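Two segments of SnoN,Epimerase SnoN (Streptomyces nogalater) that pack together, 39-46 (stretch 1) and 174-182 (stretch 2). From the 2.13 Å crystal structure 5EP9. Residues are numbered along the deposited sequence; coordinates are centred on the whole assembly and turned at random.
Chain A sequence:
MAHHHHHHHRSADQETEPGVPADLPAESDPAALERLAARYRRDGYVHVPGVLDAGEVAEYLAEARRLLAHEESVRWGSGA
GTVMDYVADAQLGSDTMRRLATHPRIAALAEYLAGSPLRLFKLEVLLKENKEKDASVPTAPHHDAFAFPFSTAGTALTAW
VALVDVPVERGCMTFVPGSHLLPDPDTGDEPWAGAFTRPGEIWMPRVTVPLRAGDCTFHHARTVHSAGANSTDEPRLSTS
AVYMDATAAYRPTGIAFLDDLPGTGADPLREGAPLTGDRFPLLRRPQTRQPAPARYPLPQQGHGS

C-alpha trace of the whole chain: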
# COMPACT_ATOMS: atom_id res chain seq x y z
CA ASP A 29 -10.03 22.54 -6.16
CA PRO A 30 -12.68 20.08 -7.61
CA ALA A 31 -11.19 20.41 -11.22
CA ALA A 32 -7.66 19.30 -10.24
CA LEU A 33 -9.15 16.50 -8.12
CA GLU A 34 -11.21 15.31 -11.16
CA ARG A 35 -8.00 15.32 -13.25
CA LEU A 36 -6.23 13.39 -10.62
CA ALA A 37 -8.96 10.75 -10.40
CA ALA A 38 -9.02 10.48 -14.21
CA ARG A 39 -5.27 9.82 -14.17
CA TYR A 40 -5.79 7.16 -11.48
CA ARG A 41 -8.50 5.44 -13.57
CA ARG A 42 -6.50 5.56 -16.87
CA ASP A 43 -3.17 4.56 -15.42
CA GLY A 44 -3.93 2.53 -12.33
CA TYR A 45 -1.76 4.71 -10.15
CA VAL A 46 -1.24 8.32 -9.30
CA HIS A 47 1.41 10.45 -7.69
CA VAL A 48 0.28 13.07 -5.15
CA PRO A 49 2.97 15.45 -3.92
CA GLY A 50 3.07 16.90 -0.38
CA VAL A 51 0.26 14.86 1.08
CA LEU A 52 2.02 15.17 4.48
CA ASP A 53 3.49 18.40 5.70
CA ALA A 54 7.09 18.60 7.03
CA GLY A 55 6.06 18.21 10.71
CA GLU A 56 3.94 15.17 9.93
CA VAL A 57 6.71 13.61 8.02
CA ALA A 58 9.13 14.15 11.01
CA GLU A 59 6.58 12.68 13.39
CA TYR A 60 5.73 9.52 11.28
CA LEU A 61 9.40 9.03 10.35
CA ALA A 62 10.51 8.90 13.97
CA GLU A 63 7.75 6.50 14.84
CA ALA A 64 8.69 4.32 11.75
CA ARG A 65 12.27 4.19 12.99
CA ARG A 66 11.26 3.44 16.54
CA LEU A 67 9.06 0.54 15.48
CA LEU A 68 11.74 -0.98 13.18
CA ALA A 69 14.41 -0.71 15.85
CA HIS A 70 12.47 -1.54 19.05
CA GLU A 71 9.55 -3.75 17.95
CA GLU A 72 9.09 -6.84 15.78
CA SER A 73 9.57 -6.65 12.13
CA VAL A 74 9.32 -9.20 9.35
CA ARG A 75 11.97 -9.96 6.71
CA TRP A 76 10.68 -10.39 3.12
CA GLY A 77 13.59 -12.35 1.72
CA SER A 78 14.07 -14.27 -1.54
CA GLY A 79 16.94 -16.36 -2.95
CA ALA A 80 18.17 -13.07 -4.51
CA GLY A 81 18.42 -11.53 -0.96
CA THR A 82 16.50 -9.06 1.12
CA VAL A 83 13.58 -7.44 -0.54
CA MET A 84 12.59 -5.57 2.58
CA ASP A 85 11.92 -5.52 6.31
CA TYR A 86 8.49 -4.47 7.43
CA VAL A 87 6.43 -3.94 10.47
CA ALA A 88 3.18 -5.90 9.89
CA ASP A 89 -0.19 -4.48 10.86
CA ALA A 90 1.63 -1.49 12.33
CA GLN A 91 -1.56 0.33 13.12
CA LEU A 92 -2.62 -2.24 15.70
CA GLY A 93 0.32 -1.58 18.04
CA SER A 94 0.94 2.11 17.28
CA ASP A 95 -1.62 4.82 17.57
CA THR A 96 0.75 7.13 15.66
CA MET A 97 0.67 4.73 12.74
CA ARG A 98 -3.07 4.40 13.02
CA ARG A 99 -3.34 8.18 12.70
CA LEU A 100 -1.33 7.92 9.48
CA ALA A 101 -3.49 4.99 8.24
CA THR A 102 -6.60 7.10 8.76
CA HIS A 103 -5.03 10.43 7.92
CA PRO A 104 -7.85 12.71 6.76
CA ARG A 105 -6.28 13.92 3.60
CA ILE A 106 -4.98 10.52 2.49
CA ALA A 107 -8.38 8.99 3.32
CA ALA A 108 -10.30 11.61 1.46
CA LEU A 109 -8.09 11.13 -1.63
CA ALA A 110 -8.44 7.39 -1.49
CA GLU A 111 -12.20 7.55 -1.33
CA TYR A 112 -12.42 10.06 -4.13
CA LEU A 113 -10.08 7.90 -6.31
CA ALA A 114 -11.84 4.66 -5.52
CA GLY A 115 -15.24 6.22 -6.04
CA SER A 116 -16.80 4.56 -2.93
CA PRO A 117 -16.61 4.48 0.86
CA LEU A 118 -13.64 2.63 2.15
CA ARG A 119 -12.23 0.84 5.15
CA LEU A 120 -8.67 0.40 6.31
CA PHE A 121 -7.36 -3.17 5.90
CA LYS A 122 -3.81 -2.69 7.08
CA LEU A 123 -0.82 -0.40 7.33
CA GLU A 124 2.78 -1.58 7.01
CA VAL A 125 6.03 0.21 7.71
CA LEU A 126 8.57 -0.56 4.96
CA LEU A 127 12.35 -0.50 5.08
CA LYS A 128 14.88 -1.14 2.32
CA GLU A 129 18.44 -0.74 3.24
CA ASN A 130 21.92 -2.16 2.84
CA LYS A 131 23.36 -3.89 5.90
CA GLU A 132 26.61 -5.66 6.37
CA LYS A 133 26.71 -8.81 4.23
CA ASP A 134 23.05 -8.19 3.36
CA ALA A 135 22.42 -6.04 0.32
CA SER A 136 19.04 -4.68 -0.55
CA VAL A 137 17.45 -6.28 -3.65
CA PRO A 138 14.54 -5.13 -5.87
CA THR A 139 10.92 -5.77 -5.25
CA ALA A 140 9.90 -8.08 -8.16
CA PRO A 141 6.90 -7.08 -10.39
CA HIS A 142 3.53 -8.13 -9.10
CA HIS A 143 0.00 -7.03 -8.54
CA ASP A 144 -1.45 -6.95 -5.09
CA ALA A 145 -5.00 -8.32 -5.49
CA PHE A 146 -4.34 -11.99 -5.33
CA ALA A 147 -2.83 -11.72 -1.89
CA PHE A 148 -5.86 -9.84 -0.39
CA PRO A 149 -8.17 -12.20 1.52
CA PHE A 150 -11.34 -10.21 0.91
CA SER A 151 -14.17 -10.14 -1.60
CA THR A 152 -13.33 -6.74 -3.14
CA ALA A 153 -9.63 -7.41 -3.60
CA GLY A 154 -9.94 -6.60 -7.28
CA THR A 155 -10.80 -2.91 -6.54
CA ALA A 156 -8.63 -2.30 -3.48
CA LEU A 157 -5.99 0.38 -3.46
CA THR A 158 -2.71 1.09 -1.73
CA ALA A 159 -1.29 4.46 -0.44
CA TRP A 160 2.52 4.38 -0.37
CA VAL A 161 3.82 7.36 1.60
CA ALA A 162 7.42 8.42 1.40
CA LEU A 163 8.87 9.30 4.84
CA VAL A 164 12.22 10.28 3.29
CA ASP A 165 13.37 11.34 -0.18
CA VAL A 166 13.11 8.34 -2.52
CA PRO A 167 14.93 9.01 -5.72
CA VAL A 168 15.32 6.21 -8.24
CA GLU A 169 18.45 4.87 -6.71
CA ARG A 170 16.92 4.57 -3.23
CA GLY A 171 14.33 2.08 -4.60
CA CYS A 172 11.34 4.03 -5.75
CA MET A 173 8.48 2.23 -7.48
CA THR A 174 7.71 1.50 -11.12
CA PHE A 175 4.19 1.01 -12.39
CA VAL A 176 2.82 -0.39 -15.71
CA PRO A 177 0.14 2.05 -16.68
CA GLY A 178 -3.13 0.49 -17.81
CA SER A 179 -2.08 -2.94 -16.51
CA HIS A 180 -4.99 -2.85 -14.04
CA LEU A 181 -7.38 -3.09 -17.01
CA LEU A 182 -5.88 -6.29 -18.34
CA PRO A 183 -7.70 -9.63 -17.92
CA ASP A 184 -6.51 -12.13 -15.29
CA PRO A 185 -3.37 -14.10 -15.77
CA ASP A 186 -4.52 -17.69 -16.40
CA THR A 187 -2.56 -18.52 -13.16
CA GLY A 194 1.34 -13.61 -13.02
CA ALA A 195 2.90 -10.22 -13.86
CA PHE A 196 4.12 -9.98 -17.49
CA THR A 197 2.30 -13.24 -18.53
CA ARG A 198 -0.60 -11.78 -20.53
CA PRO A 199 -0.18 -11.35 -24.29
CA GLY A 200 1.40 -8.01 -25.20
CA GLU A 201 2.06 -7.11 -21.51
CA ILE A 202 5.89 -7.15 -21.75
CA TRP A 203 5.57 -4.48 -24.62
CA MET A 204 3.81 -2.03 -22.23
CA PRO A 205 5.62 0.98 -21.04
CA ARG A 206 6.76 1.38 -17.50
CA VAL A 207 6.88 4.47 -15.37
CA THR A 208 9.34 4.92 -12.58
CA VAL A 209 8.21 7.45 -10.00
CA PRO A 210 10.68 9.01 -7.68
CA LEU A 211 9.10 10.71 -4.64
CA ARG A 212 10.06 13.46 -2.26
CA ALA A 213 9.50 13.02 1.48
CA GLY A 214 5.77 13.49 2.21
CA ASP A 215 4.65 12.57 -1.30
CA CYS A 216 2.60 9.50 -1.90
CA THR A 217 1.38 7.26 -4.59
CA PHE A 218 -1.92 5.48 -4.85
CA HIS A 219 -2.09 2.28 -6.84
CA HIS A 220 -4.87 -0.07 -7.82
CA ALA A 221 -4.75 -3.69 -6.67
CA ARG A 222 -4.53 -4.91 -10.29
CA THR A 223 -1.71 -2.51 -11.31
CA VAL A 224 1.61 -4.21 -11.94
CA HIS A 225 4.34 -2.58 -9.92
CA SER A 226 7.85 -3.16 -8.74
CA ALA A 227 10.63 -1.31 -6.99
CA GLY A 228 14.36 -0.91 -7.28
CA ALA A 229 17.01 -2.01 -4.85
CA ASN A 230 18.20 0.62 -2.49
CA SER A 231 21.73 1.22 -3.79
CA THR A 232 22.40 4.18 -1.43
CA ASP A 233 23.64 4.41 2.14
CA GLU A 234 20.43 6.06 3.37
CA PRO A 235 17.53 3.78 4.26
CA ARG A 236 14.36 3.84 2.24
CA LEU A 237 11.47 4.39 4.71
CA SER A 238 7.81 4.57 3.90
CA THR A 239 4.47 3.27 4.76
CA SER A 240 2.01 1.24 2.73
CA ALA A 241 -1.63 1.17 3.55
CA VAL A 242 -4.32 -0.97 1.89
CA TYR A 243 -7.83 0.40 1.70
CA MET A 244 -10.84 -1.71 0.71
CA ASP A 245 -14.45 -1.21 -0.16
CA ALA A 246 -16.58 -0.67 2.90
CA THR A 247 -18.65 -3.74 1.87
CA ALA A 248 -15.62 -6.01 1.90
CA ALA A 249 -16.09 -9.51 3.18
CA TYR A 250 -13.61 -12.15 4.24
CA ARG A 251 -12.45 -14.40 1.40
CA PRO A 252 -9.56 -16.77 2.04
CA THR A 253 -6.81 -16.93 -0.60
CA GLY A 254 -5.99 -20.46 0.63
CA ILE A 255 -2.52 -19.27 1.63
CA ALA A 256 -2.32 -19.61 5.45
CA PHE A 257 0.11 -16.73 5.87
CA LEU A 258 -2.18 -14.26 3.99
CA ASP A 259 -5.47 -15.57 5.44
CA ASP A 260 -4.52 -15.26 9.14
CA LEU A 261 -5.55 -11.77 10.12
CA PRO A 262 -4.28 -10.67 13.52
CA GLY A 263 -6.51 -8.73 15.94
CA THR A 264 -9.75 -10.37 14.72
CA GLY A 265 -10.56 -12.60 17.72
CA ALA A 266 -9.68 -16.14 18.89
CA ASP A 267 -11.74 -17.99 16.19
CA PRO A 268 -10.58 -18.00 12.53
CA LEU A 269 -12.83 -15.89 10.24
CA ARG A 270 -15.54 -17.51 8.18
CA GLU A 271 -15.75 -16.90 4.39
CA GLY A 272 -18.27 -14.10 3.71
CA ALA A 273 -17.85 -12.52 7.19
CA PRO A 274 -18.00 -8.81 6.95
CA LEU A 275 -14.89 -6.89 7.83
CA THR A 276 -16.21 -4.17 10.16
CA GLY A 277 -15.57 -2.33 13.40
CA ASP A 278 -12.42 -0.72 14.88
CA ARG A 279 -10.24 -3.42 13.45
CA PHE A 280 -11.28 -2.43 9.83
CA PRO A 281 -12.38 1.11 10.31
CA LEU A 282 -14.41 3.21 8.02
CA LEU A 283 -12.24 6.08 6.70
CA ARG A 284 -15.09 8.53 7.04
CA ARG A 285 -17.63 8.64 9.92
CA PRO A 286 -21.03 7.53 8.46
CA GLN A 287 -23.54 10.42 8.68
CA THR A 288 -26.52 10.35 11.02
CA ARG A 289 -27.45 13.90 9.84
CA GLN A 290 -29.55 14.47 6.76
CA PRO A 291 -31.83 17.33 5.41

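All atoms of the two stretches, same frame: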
# COMPACT_ATOMS: atom_id res chain seq x y z
N ARG A 39 -6.59 10.42 -14.11
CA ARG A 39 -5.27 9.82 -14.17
C ARG A 39 -5.20 8.50 -13.46
O ARG A 39 -4.74 7.49 -14.04
CB ARG A 39 -4.16 10.75 -13.65
CG ARG A 39 -3.53 11.60 -14.73
CD ARG A 39 -2.21 12.28 -14.27
NE ARG A 39 -2.59 13.46 -13.52
CZ ARG A 39 -2.06 13.91 -12.36
NH1 ARG A 39 -1.05 13.29 -11.66
NH2 ARG A 39 -2.61 15.02 -11.86
N TYR A 40 -5.69 8.46 -12.24
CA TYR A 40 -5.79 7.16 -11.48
C TYR A 40 -6.55 6.04 -12.28
O TYR A 40 -6.14 4.91 -12.39
CB TYR A 40 -6.39 7.34 -10.12
CG TYR A 40 -6.54 6.06 -9.36
CD1 TYR A 40 -5.44 5.43 -8.82
CD2 TYR A 40 -7.77 5.47 -9.15
CE1 TYR A 40 -5.58 4.24 -8.10
CE2 TYR A 40 -7.92 4.24 -8.44
CZ TYR A 40 -6.84 3.66 -7.93
OH TYR A 40 -6.89 2.49 -7.26
N ARG A 41 -7.68 6.40 -12.85
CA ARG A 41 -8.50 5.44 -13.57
C ARG A 41 -7.81 4.94 -14.86
O ARG A 41 -7.84 3.75 -15.14
CB ARG A 41 -9.89 6.02 -13.82
CG ARG A 41 -10.68 5.94 -12.48
CD ARG A 41 -12.17 6.20 -12.58
NE ARG A 41 -12.43 7.24 -13.56
CZ ARG A 41 -12.51 8.54 -13.33
NH1 ARG A 41 -12.41 9.03 -12.10
NH2 ARG A 41 -12.77 9.35 -14.39
N ARG A 42 -7.22 5.85 -15.60
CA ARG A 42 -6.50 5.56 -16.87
C ARG A 42 -5.22 4.78 -16.63
O ARG A 42 -4.99 3.76 -17.20
CB ARG A 42 -6.14 6.86 -17.54
CG ARG A 42 -5.56 6.73 -18.95
CD ARG A 42 -5.53 8.06 -19.74
NE ARG A 42 -5.60 9.27 -18.86
CZ ARG A 42 -6.59 10.20 -18.83
NH1 ARG A 42 -7.64 10.17 -19.70
NH2 ARG A 42 -6.52 11.22 -17.95
N ASP A 43 -4.48 5.17 -15.65
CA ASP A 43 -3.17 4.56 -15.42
C ASP A 43 -3.08 3.47 -14.42
O ASP A 43 -2.15 2.64 -14.46
CB ASP A 43 -2.12 5.63 -15.00
CG ASP A 43 -1.83 6.67 -16.09
OD1 ASP A 43 -2.20 6.48 -17.23
OD2 ASP A 43 -1.15 7.67 -15.76
N GLY A 44 -3.94 3.52 -13.42
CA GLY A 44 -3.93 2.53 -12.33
C GLY A 44 -3.07 2.93 -11.16
O GLY A 44 -2.88 2.14 -10.24
N TYR A 45 -2.49 4.12 -11.24
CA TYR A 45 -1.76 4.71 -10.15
C TYR A 45 -1.81 6.19 -10.29
O TYR A 45 -2.04 6.70 -11.37
CB TYR A 45 -0.29 4.23 -10.11
CG TYR A 45 0.56 4.90 -11.15
CD1 TYR A 45 0.49 4.50 -12.46
CD2 TYR A 45 1.33 6.02 -10.82
CE1 TYR A 45 1.25 5.15 -13.44
CE2 TYR A 45 2.10 6.65 -11.78
CZ TYR A 45 2.04 6.22 -13.06
OH TYR A 45 2.72 6.88 -14.00
N VAL A 46 -1.47 6.88 -9.22
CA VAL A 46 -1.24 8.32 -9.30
C VAL A 46 -0.27 8.78 -8.25
O VAL A 46 -0.23 8.21 -7.11
CB VAL A 46 -2.61 9.03 -9.29
CG1 VAL A 46 -3.17 9.23 -7.89
CG2 VAL A 46 -2.55 10.31 -10.02
N THR A 174 8.06 1.47 -9.69
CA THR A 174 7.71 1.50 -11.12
C THR A 174 6.35 0.86 -11.28
O THR A 174 6.06 -0.15 -10.66
CB THR A 174 8.76 0.73 -11.90
OG1 THR A 174 10.01 1.42 -11.74
CG2 THR A 174 8.43 0.57 -13.40
N PHE A 175 5.52 1.47 -12.13
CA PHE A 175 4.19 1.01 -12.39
C PHE A 175 4.00 0.77 -13.87
O PHE A 175 4.67 1.41 -14.71
CB PHE A 175 3.17 2.08 -11.96
CG PHE A 175 3.28 2.49 -10.52
CD1 PHE A 175 2.62 1.83 -9.53
CD2 PHE A 175 4.02 3.57 -10.19
CE1 PHE A 175 2.71 2.25 -8.16
CE2 PHE A 175 4.15 3.99 -8.87
CZ PHE A 175 3.47 3.31 -7.85
N VAL A 176 3.11 -0.16 -14.23
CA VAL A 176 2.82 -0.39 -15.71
C VAL A 176 1.47 0.19 -15.99
O VAL A 176 0.45 -0.37 -15.57
CB VAL A 176 2.79 -1.86 -16.03
CG1 VAL A 176 2.51 -2.05 -17.50
CG2 VAL A 176 4.11 -2.52 -15.70
N PRO A 177 1.41 1.36 -16.63
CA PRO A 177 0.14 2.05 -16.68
C PRO A 177 -0.84 1.26 -17.50
O PRO A 177 -0.44 0.68 -18.55
CB PRO A 177 0.44 3.43 -17.32
CG PRO A 177 1.85 3.39 -17.67
CD PRO A 177 2.53 2.27 -16.94
N GLY A 178 -2.11 1.27 -17.08
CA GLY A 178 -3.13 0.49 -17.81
C GLY A 178 -3.15 -0.99 -17.48
O GLY A 178 -4.05 -1.70 -17.91
N SER A 179 -2.17 -1.49 -16.74
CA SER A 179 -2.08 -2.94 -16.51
C SER A 179 -3.21 -3.46 -15.60
O SER A 179 -3.58 -4.62 -15.61
CB SER A 179 -0.73 -3.30 -15.88
OG SER A 179 -0.55 -2.57 -14.63
N HIS A 180 -3.81 -2.56 -14.87
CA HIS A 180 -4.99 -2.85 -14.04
C HIS A 180 -6.25 -3.17 -14.83
O HIS A 180 -7.20 -3.65 -14.27
CB HIS A 180 -5.32 -1.71 -13.03
CG HIS A 180 -5.74 -0.42 -13.65
ND1 HIS A 180 -5.05 0.20 -14.67
CD2 HIS A 180 -6.82 0.34 -13.41
CE1 HIS A 180 -5.70 1.29 -15.04
NE2 HIS A 180 -6.77 1.40 -14.27
N LEU A 181 -6.25 -2.82 -16.12
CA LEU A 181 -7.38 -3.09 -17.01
C LEU A 181 -7.24 -4.35 -17.82
O LEU A 181 -8.08 -4.65 -18.61
CB LEU A 181 -7.53 -1.92 -18.00
CG LEU A 181 -7.61 -0.56 -17.32
CD1 LEU A 181 -7.58 0.50 -18.43
CD2 LEU A 181 -8.91 -0.48 -16.49
N LEU A 182 -6.16 -5.07 -17.62
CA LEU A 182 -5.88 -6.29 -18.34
C LEU A 182 -6.72 -7.40 -17.71
O LEU A 182 -7.06 -7.30 -16.55
CB LEU A 182 -4.44 -6.65 -18.26
CG LEU A 182 -3.46 -5.69 -18.96
CD1 LEU A 182 -2.05 -6.06 -18.61
CD2 LEU A 182 -3.60 -5.67 -20.51

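Stretch 2 leaves a strand, turns, and enters a short 3-10 segment, and along this path it meets the end of a helix in stretch 1 and the strand start that follows. Thr174 stays out of reach, so the contact opens at Phe175. Its CA-to-CB bond points toward stretch 1, as that of Tyr45 points toward stretch 2, and the two rings lie in an offset stack, centroids 4.5 Å apart and planes within 4°. The offset sets each CB over the other ring: Tyr45 CD1 lies 3.6 Å from Phe175 CB. Flat aromatic residues suit this place because face and methylene are both used.

Val176 points away, but its carbonyl organises the type II turn that follows: Ser179 N donates to Val176 O at 3.1 Å, and Ser179 OG, with chi1 in p, donates to the same Val176 O at 2.6 Å. Pro177, at the second position of that turn, suits its phi of -67°. Pro177 CB sits near the edge of the Tyr45 ring, 4.3 Å from Tyr45 CE1, while Pro177 CA approaches Asp43 O at 3.2 Å in a CA-H...O contact. Asp43 O also accepts a hydrogen bond from Gly178 N at 3.0 Å. Gly178 has positive phi, where a CB would jam against the preceding carbonyl.

His180 comes next, its CA-to-CB bond pointing toward stretch 1. His180 NE2 donates to Arg41 O at 2.7 Å, capturing a carbonyl near the helix end, and Gly44 CA packs over the face of the His180 ring, 3.4 Å from its centroid. Gly44 is doubly required: its phi is 92°, and an ideal CB on Gly44 would fall 2.6 Å from His180 ND1, a clash. His180 ND1 is buried by this contact and has no partner in the model. Leu181 is the last residue to join, with Leu181 CD1 4.3 Å from Arg42 O. Altogether 367 Å² is buried, counting both sides.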